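Local structure of diaminopimelate decarboxylase (2QGH) at residues 34-39 against 314-319; 120-125 against 144-149; 137-142 against 195-200; 391-396 against 402-407. The protein catalyses the pyridoxal-phosphate-dependent decarboxylation of meso-diaminopimelate to L-lysine, the last step of lysine biosynthesis. All coordinates share one frame; numbering follows the deposited sequence.

Contact 1: residues 34-39 against 314-319. With LYS (lysine), chain C.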
# COMPACT_ATOMS: atom_id res chain seq x y z
N PRO A 34 12.70 6.49 -10.89
CA PRO A 34 11.38 6.73 -11.49
C PRO A 34 10.74 7.95 -10.82
O PRO A 34 11.11 8.31 -9.70
CB PRO A 34 10.62 5.45 -11.18
CG PRO A 34 11.12 5.13 -9.78
CD PRO A 34 12.62 5.41 -9.87
N PHE A 35 9.81 8.59 -11.50
CA PHE A 35 9.15 9.73 -10.89
C PHE A 35 7.77 9.97 -11.46
O PHE A 35 7.40 9.41 -12.48
CB PHE A 35 10.00 11.00 -11.05
CG PHE A 35 10.39 11.32 -12.48
CD1 PHE A 35 11.63 10.94 -12.98
CD2 PHE A 35 9.53 12.04 -13.30
CE1 PHE A 35 12.02 11.29 -14.28
CE2 PHE A 35 9.91 12.40 -14.60
CZ PHE A 35 11.15 12.02 -15.09
N TYR A 36 6.99 10.77 -10.76
CA TYR A 36 5.67 11.12 -11.22
C TYR A 36 5.77 12.45 -11.96
O TYR A 36 6.46 13.37 -11.50
CB TYR A 36 4.71 11.24 -10.04
CG TYR A 36 4.19 9.91 -9.53
CD1 TYR A 36 3.17 9.24 -10.21
CD2 TYR A 36 4.69 9.33 -8.36
CE1 TYR A 36 2.66 8.04 -9.75
CE2 TYR A 36 4.18 8.12 -7.89
CZ TYR A 36 3.17 7.48 -8.59
OH TYR A 36 2.63 6.30 -8.12
N LEU A 37 5.11 12.56 -13.11
CA LEU A 37 5.10 13.79 -13.89
C LEU A 37 3.65 14.20 -14.15
O LEU A 37 2.86 13.40 -14.69
CB LEU A 37 5.83 13.60 -15.23
CG LEU A 37 5.98 14.82 -16.14
CD1 LEU A 37 6.80 15.90 -15.44
CD2 LEU A 37 6.64 14.41 -17.44
N TYR A 38 3.30 15.43 -13.79
CA TYR A 38 1.94 15.92 -13.96
C TYR A 38 1.78 17.07 -14.94
O TYR A 38 2.45 18.10 -14.80
CB TYR A 38 1.35 16.37 -12.62
CG TYR A 38 1.33 15.30 -11.55
CD1 TYR A 38 2.45 15.05 -10.76
CD2 TYR A 38 0.19 14.53 -11.34
CE1 TYR A 38 2.44 14.05 -9.80
CE2 TYR A 38 0.16 13.53 -10.39
CZ TYR A 38 1.29 13.29 -9.62
OH TYR A 38 1.25 12.29 -8.68
N ASP A 39 0.89 16.90 -15.92
CA ASP A 39 0.60 17.96 -16.89
C ASP A 39 -0.52 18.73 -16.19
O ASP A 39 -1.67 18.31 -16.21
CB ASP A 39 0.06 17.38 -18.19
CG ASP A 39 -0.08 18.44 -19.28
OD1 ASP A 39 -0.35 19.62 -18.95
OD2 ASP A 39 0.06 18.09 -20.47
N ASN A 314 5.19 -0.62 -4.69
CA ASN A 314 5.19 0.32 -3.57
C ASN A 314 4.89 1.73 -4.09
O ASN A 314 4.27 2.53 -3.40
CB ASN A 314 6.53 0.33 -2.83
CG ASN A 314 7.64 0.98 -3.63
OD1 ASN A 314 8.09 0.44 -4.63
ND2 ASN A 314 8.07 2.15 -3.19
N ASP A 315 5.31 2.01 -5.32
CA ASP A 315 5.08 3.33 -5.93
C ASP A 315 3.70 3.42 -6.56
O ASP A 315 3.07 4.48 -6.56
CB ASP A 315 6.10 3.62 -7.04
CG ASP A 315 7.53 3.44 -6.59
OD1 ASP A 315 7.96 4.12 -5.63
OD2 ASP A 315 8.23 2.63 -7.23
N PHE A 316 3.23 2.32 -7.12
CA PHE A 316 1.94 2.29 -7.79
C PHE A 316 1.24 1.00 -7.42
O PHE A 316 1.57 -0.07 -7.94
CB PHE A 316 2.16 2.39 -9.30
CG PHE A 316 0.89 2.48 -10.09
CD1 PHE A 316 -0.06 3.46 -9.81
CD2 PHE A 316 0.64 1.57 -11.12
CE1 PHE A 316 -1.24 3.54 -10.54
CE2 PHE A 316 -0.55 1.64 -11.86
CZ PHE A 316 -1.49 2.63 -11.57
N LEU A 317 0.26 1.13 -6.53
CA LEU A 317 -0.49 0.00 -6.00
C LEU A 317 -1.72 -0.50 -6.77
O LEU A 317 -2.16 -1.63 -6.55
CB LEU A 317 -0.91 0.37 -4.57
CG LEU A 317 -1.39 -0.72 -3.60
CD1 LEU A 317 -0.26 -1.74 -3.39
CD2 LEU A 317 -1.80 -0.08 -2.28
N ARG A 318 -2.26 0.31 -7.67
CA ARG A 318 -3.48 -0.06 -8.38
C ARG A 318 -3.54 -1.45 -9.04
O ARG A 318 -4.50 -2.19 -8.83
CB ARG A 318 -3.86 1.02 -9.40
CG ARG A 318 -4.13 2.40 -8.78
CD ARG A 318 -5.23 3.17 -9.52
NE ARG A 318 -6.54 2.60 -9.24
CZ ARG A 318 -7.38 2.14 -10.17
NH1 ARG A 318 -7.05 2.17 -11.45
NH2 ARG A 318 -8.55 1.63 -9.80
N PRO A 319 -2.53 -1.82 -9.85
CA PRO A 319 -2.56 -3.13 -10.50
C PRO A 319 -2.77 -4.30 -9.55
O PRO A 319 -3.63 -5.16 -9.78
CB PRO A 319 -1.21 -3.20 -11.21
CG PRO A 319 -0.92 -1.77 -11.51
CD PRO A 319 -1.31 -1.09 -10.22
N LYS C . -8.27 3.81 -4.25
CA LYS C . -9.27 3.40 -5.29
C LYS C . -8.59 3.25 -6.65
O LYS C . -7.34 3.24 -6.67
CB LYS C . -10.40 4.44 -5.36
CG LYS C . -11.23 4.51 -4.09
CD LYS C . -12.10 5.75 -4.02
CE LYS C . -12.92 5.75 -2.73
NZ LYS C . -13.68 7.01 -2.47
OXT LYS C . -9.30 3.14 -7.67

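Contact 2: residues 120-125 against 144-149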
# COMPACT_ATOMS: atom_id res chain seq x y z
N ALA A 120 -12.28 20.16 13.05
CA ALA A 120 -13.03 20.57 11.88
C ALA A 120 -14.04 21.66 12.22
O ALA A 120 -14.18 22.63 11.48
CB ALA A 120 -13.73 19.37 11.28
N LEU A 121 -14.74 21.49 13.33
CA LEU A 121 -15.74 22.45 13.77
C LEU A 121 -15.12 23.81 14.05
O LEU A 121 -15.75 24.85 13.82
CB LEU A 121 -16.44 21.95 15.04
CG LEU A 121 -17.26 20.67 14.93
CD1 LEU A 121 -17.83 20.36 16.31
CD2 LEU A 121 -18.38 20.83 13.90
N LYS A 122 -13.89 23.80 14.54
CA LYS A 122 -13.18 25.03 14.86
C LYS A 122 -12.62 25.71 13.62
O LYS A 122 -12.23 26.88 13.68
CB LYS A 122 -12.03 24.72 15.81
CG LYS A 122 -12.43 24.46 17.25
CD LYS A 122 -11.42 23.56 17.95
CE LYS A 122 -10.01 23.72 17.37
NZ LYS A 122 -9.50 25.11 17.45
N LEU A 123 -12.56 24.99 12.51
CA LEU A 123 -12.02 25.51 11.26
C LEU A 123 -13.10 26.05 10.33
O LEU A 123 -12.82 26.52 9.23
CB LEU A 123 -11.20 24.42 10.58
CG LEU A 123 -9.97 24.02 11.39
CD1 LEU A 123 -9.32 22.79 10.77
CD2 LEU A 123 -9.00 25.20 11.44
N ASN A 124 -14.34 25.96 10.78
CA ASN A 124 -15.48 26.48 10.03
C ASN A 124 -15.63 25.96 8.60
O ASN A 124 -15.85 26.75 7.68
CB ASN A 124 -15.42 28.01 10.01
CG ASN A 124 -15.26 28.60 11.40
OD1 ASN A 124 -16.07 28.33 12.29
ND2 ASN A 124 -14.22 29.40 11.60
N ILE A 125 -15.52 24.65 8.42
CA ILE A 125 -15.67 24.09 7.08
C ILE A 125 -17.15 24.09 6.70
O ILE A 125 -18.00 24.45 7.51
CB ILE A 125 -15.09 22.66 7.02
CG1 ILE A 125 -15.78 21.75 8.02
CG2 ILE A 125 -13.61 22.72 7.30
CD1 ILE A 125 -15.46 20.27 7.80
N GLN A 144 -21.52 21.11 21.25
CA GLN A 144 -22.10 21.69 22.44
C GLN A 144 -21.05 22.28 23.36
O GLN A 144 -21.23 23.37 23.91
CB GLN A 144 -22.91 20.64 23.18
CG GLN A 144 -23.67 21.20 24.36
CD GLN A 144 -24.61 20.19 24.97
OE1 GLN A 144 -25.45 20.53 25.80
NE2 GLN A 144 -24.48 18.93 24.56
N SER A 145 -19.95 21.56 23.54
CA SER A 145 -18.90 22.05 24.44
C SER A 145 -18.21 23.26 23.86
O SER A 145 -17.67 24.08 24.59
CB SER A 145 -17.87 20.96 24.70
OG SER A 145 -17.12 20.69 23.54
N LEU A 146 -18.21 23.37 22.53
CA LEU A 146 -17.57 24.51 21.87
C LEU A 146 -18.58 25.64 21.70
O LEU A 146 -18.23 26.74 21.27
CB LEU A 146 -17.01 24.09 20.51
CG LEU A 146 -15.87 23.07 20.48
CD1 LEU A 146 -15.58 22.68 19.04
CD2 LEU A 146 -14.62 23.66 21.13
N GLY A 147 -19.84 25.37 22.04
CA GLY A 147 -20.88 26.37 21.94
C GLY A 147 -21.27 26.78 20.53
O GLY A 147 -21.68 27.92 20.32
N ILE A 148 -21.16 25.87 19.56
CA ILE A 148 -21.53 26.18 18.18
C ILE A 148 -22.59 25.22 17.65
O ILE A 148 -22.83 24.16 18.21
CB ILE A 148 -20.32 26.10 17.23
CG1 ILE A 148 -19.96 24.64 16.96
CG2 ILE A 148 -19.13 26.82 17.83
CD1 ILE A 148 -18.82 24.48 15.99
N LYS A 149 -23.23 25.62 16.55
CA LYS A 149 -24.26 24.81 15.91
C LYS A 149 -23.57 24.23 14.67
O LYS A 149 -23.35 24.93 13.68
CB LYS A 149 -25.44 25.69 15.50
CG LYS A 149 -26.79 24.99 15.34
CD LYS A 149 -27.89 26.03 15.11
CE LYS A 149 -29.28 25.48 15.35
NZ LYS A 149 -29.69 24.48 14.33

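Contact 3: residues 137-142 against 195-200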
# COMPACT_ATOMS: atom_id res chain seq x y z
N LYS A 137 -24.23 11.88 17.29
CA LYS A 137 -24.32 12.18 18.71
C LYS A 137 -22.96 12.65 19.24
O LYS A 137 -22.88 13.48 20.14
CB LYS A 137 -24.78 10.94 19.49
CG LYS A 137 -26.23 10.55 19.24
CD LYS A 137 -26.56 9.22 19.91
CE LYS A 137 -28.05 8.91 19.86
NZ LYS A 137 -28.82 9.68 20.87
N THR A 138 -21.90 12.10 18.66
CA THR A 138 -20.55 12.46 19.06
C THR A 138 -20.27 13.90 18.67
O THR A 138 -19.73 14.67 19.46
CB THR A 138 -19.53 11.53 18.40
OG1 THR A 138 -19.84 10.17 18.75
CG2 THR A 138 -18.13 11.85 18.88
N ILE A 139 -20.63 14.25 17.44
CA ILE A 139 -20.43 15.60 16.95
C ILE A 139 -21.22 16.59 17.80
O ILE A 139 -20.72 17.67 18.16
CB ILE A 139 -20.89 15.72 15.48
CG1 ILE A 139 -20.05 14.80 14.60
CG2 ILE A 139 -20.78 17.16 15.01
CD1 ILE A 139 -20.55 14.68 13.16
N GLU A 140 -22.45 16.22 18.14
CA GLU A 140 -23.30 17.08 18.95
C GLU A 140 -22.66 17.41 20.28
O GLU A 140 -22.64 18.57 20.71
CB GLU A 140 -24.65 16.42 19.22
CG GLU A 140 -25.64 17.36 19.87
CD GLU A 140 -26.88 16.66 20.36
OE1 GLU A 140 -27.90 17.34 20.59
OE2 GLU A 140 -26.83 15.42 20.52
N THR A 141 -22.14 16.39 20.95
CA THR A 141 -21.50 16.58 22.24
C THR A 141 -20.32 17.54 22.14
O THR A 141 -20.10 18.38 23.01
CB THR A 141 -21.01 15.24 22.82
OG1 THR A 141 -22.13 14.38 23.04
CG2 THR A 141 -20.28 15.46 24.13
N ILE A 142 -19.54 17.40 21.07
CA ILE A 142 -18.37 18.25 20.88
C ILE A 142 -18.78 19.66 20.49
O ILE A 142 -18.21 20.63 20.97
CB ILE A 142 -17.41 17.66 19.82
CG1 ILE A 142 -16.86 16.31 20.31
CG2 ILE A 142 -16.25 18.62 19.55
CD1 ILE A 142 -15.91 15.63 19.34
N ALA A 195 -29.91 21.63 19.37
CA ALA A 195 -29.55 23.04 19.28
C ALA A 195 -28.10 23.16 18.83
O ALA A 195 -27.60 24.27 18.57
CB ALA A 195 -29.73 23.70 20.64
N PHE A 196 -27.43 22.02 18.71
CA PHE A 196 -26.03 22.03 18.31
C PHE A 196 -25.76 21.36 16.98
O PHE A 196 -24.60 21.13 16.61
CB PHE A 196 -25.20 21.40 19.43
CG PHE A 196 -25.49 21.97 20.78
CD1 PHE A 196 -26.49 21.41 21.58
CD2 PHE A 196 -24.84 23.12 21.21
CE1 PHE A 196 -26.82 21.99 22.80
CE2 PHE A 196 -25.17 23.71 22.44
CZ PHE A 196 -26.16 23.14 23.23
N LEU A 197 -26.82 21.07 16.24
CA LEU A 197 -26.69 20.46 14.93
C LEU A 197 -27.59 21.23 13.99
O LEU A 197 -28.62 21.74 14.40
CB LEU A 197 -27.11 18.99 14.96
CG LEU A 197 -26.28 18.07 15.86
CD1 LEU A 197 -26.89 16.68 15.86
CD2 LEU A 197 -24.84 18.03 15.38
N GLU A 198 -27.18 21.32 12.73
CA GLU A 198 -27.95 22.02 11.72
C GLU A 198 -27.85 21.23 10.42
O GLU A 198 -26.90 21.41 9.65
CB GLU A 198 -27.41 23.44 11.55
CG GLU A 198 -28.07 24.24 10.43
CD GLU A 198 -27.54 25.67 10.34
OE1 GLU A 198 -26.30 25.86 10.39
OE2 GLU A 198 -28.35 26.61 10.22
N PRO A 199 -28.82 20.34 10.16
CA PRO A 199 -28.80 19.54 8.93
C PRO A 199 -29.03 20.44 7.73
O PRO A 199 -30.08 21.07 7.62
CB PRO A 199 -29.93 18.54 9.15
CG PRO A 199 -30.92 19.34 9.95
CD PRO A 199 -30.03 20.05 10.96
N VAL A 200 -28.06 20.52 6.84
CA VAL A 200 -28.18 21.38 5.67
C VAL A 200 -27.95 20.67 4.35
O VAL A 200 -28.07 21.27 3.28
CB VAL A 200 -27.20 22.58 5.78
CG1 VAL A 200 -27.46 23.34 7.06
CG2 VAL A 200 -25.75 22.09 5.75

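Contact 4: residues 391-396 against 402-407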
# COMPACT_ATOMS: atom_id res chain seq x y z
N LYS A 391 9.99 7.29 -1.21
CA LYS A 391 8.90 7.81 -2.04
C LYS A 391 9.49 8.61 -3.18
O LYS A 391 10.46 9.34 -3.00
CB LYS A 391 7.97 8.70 -1.22
CG LYS A 391 7.18 7.93 -0.18
CD LYS A 391 5.88 8.62 0.17
CE LYS A 391 4.95 7.64 0.86
NZ LYS A 391 3.56 8.19 1.07
N LEU A 392 8.89 8.50 -4.35
CA LEU A 392 9.36 9.17 -5.55
C LEU A 392 9.29 10.70 -5.61
O LEU A 392 8.59 11.37 -4.84
CB LEU A 392 8.63 8.60 -6.76
CG LEU A 392 8.56 7.08 -6.82
CD1 LEU A 392 7.80 6.63 -8.07
CD2 LEU A 392 9.98 6.52 -6.80
N LEU A 393 10.04 11.23 -6.57
CA LEU A 393 10.12 12.65 -6.90
C LEU A 393 8.88 12.95 -7.74
O LEU A 393 8.53 12.17 -8.63
CB LEU A 393 11.38 12.90 -7.74
CG LEU A 393 11.49 14.16 -8.61
CD1 LEU A 393 11.91 15.35 -7.77
CD2 LEU A 393 12.50 13.92 -9.74
N GLU A 394 8.22 14.06 -7.47
CA GLU A 394 7.04 14.41 -8.24
C GLU A 394 7.29 15.74 -8.94
O GLU A 394 7.62 16.72 -8.29
CB GLU A 394 5.81 14.48 -7.34
CG GLU A 394 5.24 13.11 -6.98
CD GLU A 394 3.91 13.19 -6.24
OE1 GLU A 394 3.88 13.64 -5.08
OE2 GLU A 394 2.88 12.80 -6.83
N LEU A 395 7.14 15.73 -10.26
CA LEU A 395 7.36 16.92 -11.08
C LEU A 395 6.09 17.41 -11.75
O LEU A 395 5.20 16.62 -12.08
CB LEU A 395 8.40 16.62 -12.17
CG LEU A 395 9.81 16.28 -11.68
CD1 LEU A 395 10.64 15.71 -12.83
CD2 LEU A 395 10.44 17.54 -11.11
N ALA A 396 6.00 18.72 -11.97
CA ALA A 396 4.83 19.29 -12.63
C ALA A 396 5.24 20.10 -13.84
O ALA A 396 6.33 20.67 -13.90
CB ALA A 396 4.05 20.17 -11.65
N ILE A 402 9.14 23.12 -16.10
CA ILE A 402 9.21 21.87 -15.33
C ILE A 402 9.75 22.19 -13.95
O ILE A 402 10.88 22.62 -13.82
CB ILE A 402 10.16 20.85 -15.99
CG1 ILE A 402 9.52 20.26 -17.24
CG2 ILE A 402 10.51 19.74 -14.98
CD1 ILE A 402 8.37 19.31 -16.97
N ARG A 403 8.93 21.97 -12.93
CA ARG A 403 9.35 22.23 -11.56
C ARG A 403 8.97 21.07 -10.63
O ARG A 403 8.01 20.35 -10.88
CB ARG A 403 8.73 23.54 -11.06
CG ARG A 403 7.24 23.45 -10.79
CD ARG A 403 6.60 24.81 -10.86
NE ARG A 403 5.20 24.78 -10.43
CZ ARG A 403 4.82 24.67 -9.16
NH1 ARG A 403 3.53 24.64 -8.87
NH2 ARG A 403 5.72 24.60 -8.19
N VAL A 404 9.75 20.90 -9.57
CA VAL A 404 9.52 19.85 -8.59
C VAL A 404 8.40 20.22 -7.64
O VAL A 404 8.40 21.32 -7.07
CB VAL A 404 10.83 19.56 -7.77
CG1 VAL A 404 11.60 20.84 -7.56
CG2 VAL A 404 10.50 18.93 -6.43
N ILE A 405 7.42 19.33 -7.48
CA ILE A 405 6.31 19.58 -6.57
C ILE A 405 6.38 18.66 -5.35
O ILE A 405 5.58 18.78 -4.43
CB ILE A 405 4.93 19.48 -7.28
CG1 ILE A 405 4.75 18.14 -7.98
CG2 ILE A 405 4.80 20.63 -8.29
CD1 ILE A 405 3.36 17.97 -8.58
N ARG A 406 7.35 17.75 -5.35
CA ARG A 406 7.61 16.87 -4.20
C ARG A 406 9.02 16.32 -4.35
O ARG A 406 9.32 15.55 -5.25
CB ARG A 406 6.64 15.70 -4.08
CG ARG A 406 6.89 14.93 -2.78
CD ARG A 406 5.97 13.73 -2.57
NE ARG A 406 6.32 12.61 -3.44
CZ ARG A 406 5.71 11.42 -3.40
NH1 ARG A 406 4.73 11.19 -2.52
NH2 ARG A 406 6.09 10.45 -4.22
N LYS A 407 9.91 16.73 -3.46
CA LYS A 407 11.27 16.26 -3.54
C LYS A 407 11.32 14.77 -3.25
O LYS A 407 10.50 14.25 -2.49
CB LYS A 407 12.15 17.01 -2.54
CG LYS A 407 13.63 16.65 -2.61
CD LYS A 407 14.25 17.12 -3.93
CE LYS A 407 13.89 16.25 -5.15
NZ LYS A 407 14.54 14.91 -5.19
O HOH W 1 5.94 7.44 -4.47
O HOH W 2 8.80 12.01 -1.67

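Contact 1: residues 34-39 against 314-319
Tyr36 turns its CG anti to its own carbonyl carbon (chi1 -81°), and this sends the ring across from the strand so that the phenol at its far end meets the backbone of Asp315. Tyr36 OH donates to Asp315 O, which sits at the ring edge in the ring plane. The modelled distance between Tyr36 OH and Asp315 O is 2.4 Å, very short, and that exact length is doubtful. The same hydroxyl lies 4.1 Å from CB of Phe316. The Phe316 ring meets His326 edge-to-face and packs on Leu291. The Asp315 carboxylate serves other partners: OD2 makes a salt bridge to Arg389 and accepts from Gly312 N.

Two residues after Phe316, Arg318 bends at chi2 and chi3 and turns its guanidinium to the carboxylate of the bound lysine. Arg318 NE donates to lysine O at 2.8 Å with an N-H...O angle of 155°, while the bond from Arg318 NH2 to lysine OXT, at 2.7 Å, is weak. Arg282 and Tyr322, with Glu350 of the second subunit, are also hydrogen-bonded to this lysine. The contact joins a strand of the beta domain to the loop leading into the lysine site, in the layout of fold-type III decarboxylases, where barrel, beta domain and partner subunit together enclose the active site.

Contact 2: residues 120-125 against 144-149
Leu121 and Ile148 meet through the root of one side chain and the end of the other: CD1 of Ile148 reaches CB of Leu121 at 3.6 Å. The methyl arrives there because CG1 of Ile148 stands between its backbone N and carbonyl carbon (chi1 75°) and the chain then runs straight out toward the helix opposite. That CD1 also comes within 3.8 Å of the backbone oxygen Leu121 O.

Leu146 comes to the same place from the last turn of its helix. Its CD1 lies 4.2 Å from Leu121 CB and 4.0 Å from Lys122 CG, so a single methyl bridges two successive residues. The Lys122 and Leu146 side chains cross at about a right angle, and it is the aliphatic base of the lysine that does the touching. The Leu121 side chain also packs on Ile142, Ala143 and Leu128. No hydrogen bond joins the segments; the contact is apolar.

Both helices finish in a Schellman motif, with Asn124 and Gly147 as the residues of positive phi. Helices 114-122 and 133-146 flank strand 127-130, and their side-by-side packing at the C-terminal ends is that of consecutive outer helices in a beta/alpha (TIM) barrel.

Contact 3: residues 137-142 against 195-200
Glu140 and Phe196 bring the two backbones nearest, their CA atoms 5.7 Å apart. Residues 137-142 are regular helix, whereas 195-200 change character within a few residues: Ala195 and Phe196 form the loop nearest the helix, and from Leu197 the chain is extended and becomes a strand. No backbone hydrogen bond links the two segments, so the join depends on side chains packing against helix atoms.

Glu140 carries much of it with its carbon atoms. CG is anti to the backbone N (chi1 -171°), which sets it beside Phe196 CB, while CB, placed by the helix backbone, meets Leu197. Glu140 CG is 4.1 Å from Phe196 CB, and Glu140 CB is 4.0 Å from Leu197 CD1; both neighbours cross the glutamate at about a right angle. The other branch of Leu197, CD2, settles on the helix backbone, 4.0 Å from Glu140 CA, and also reaches CG2 of Ile139 at 4.2 Å.

Phe196 touches Glu140 through CB, and that atom also lies 4.0 Å from Glu140 O. Its ring extends along the helix to Ala143 and Gln144, with Ala195 CB above one face, toward the rim. At the polar end, Glu140 OE1 bonds to Ser194 OG, and Ser194 OG bonds to Phe196 N, tying the carboxylate to the loop ahead of the strand. Strand 197-203 lies beside strand 150-155, which follows this helix, so the contact packs an outer helix against the N-terminal end of a later strand of the beta/alpha (TIM) barrel.

Contact 4: residues 391-396 against 402-407
A beta hairpin with a classic bulge joins 391-396 to 402-407, and Glu394 is where the register slips: Glu394 O accepts from both Ile405 N (2.7 Å) and Arg406 N (3.1 Å). The return bond, Glu394 N to Arg406 O, is nearly straight at 170°. Past the bulge, Ala396 and Arg403 form a hydrogen-bonded pair, with Leu395 and Val404 a non-hydrogen-bonded pair between. Leu395 CD2 packs 3.9 Å from Val404 CB, and on the other face Ala396 CB meets Ile405 CG2 tightly, at 3.5 Å.

Arg406 has CG anti to its N (chi1 -174°) and bends at chi3, which folds the guanidinium back over the first strand. Lys391 CB lies over one face and Glu394 OE1 over the opposite face, both toward the rim. Glu394 OE1 is 3.1 Å from Arg406 NE, a salt bridge of charge alone, since no N-H points at the oxygen. Glu394 OE2 is hydrogen-bonded to Tyr38 OH and Ser380 OG. Glu418 of the second subunit packs on Arg406. Water 1 lies at the guanidinium edge, accepting from Arg406 NH2 and Leu392 N. Side-on, two nitrogens grip a single carbonyl: Arg406 NH2 reaches Leu392 O at 2.7 Å and Arg406 NE reaches it at 2.9 Å.

Overall arrangement
The four contacts form two pairs on different domains. Contacts 1 and 4, with centres about 11 Å apart, belong to the beta domain: strand 35-39 runs parallel to strand 393-397, and Tyr36 O lies 2.8 Å from Leu395 N, a probable hydrogen bond. Contacts 2 and 3 share helix 133-146 of the barrel; their centres are about 9 Å apart, and Lys149 NZ reaches Leu197 O at 2.9 Å. Contacts 1 and 3 lie on opposite sides of the chain's centre, about 40 Å between centres. Contact 1 holds a ligand residue, Arg318, and its Phe316 side chain lies about 13 Å from a bound pyridoxal-5'-phosphate; the Lys391 side chain of contact 4 is about 14 Å from a bound lysine.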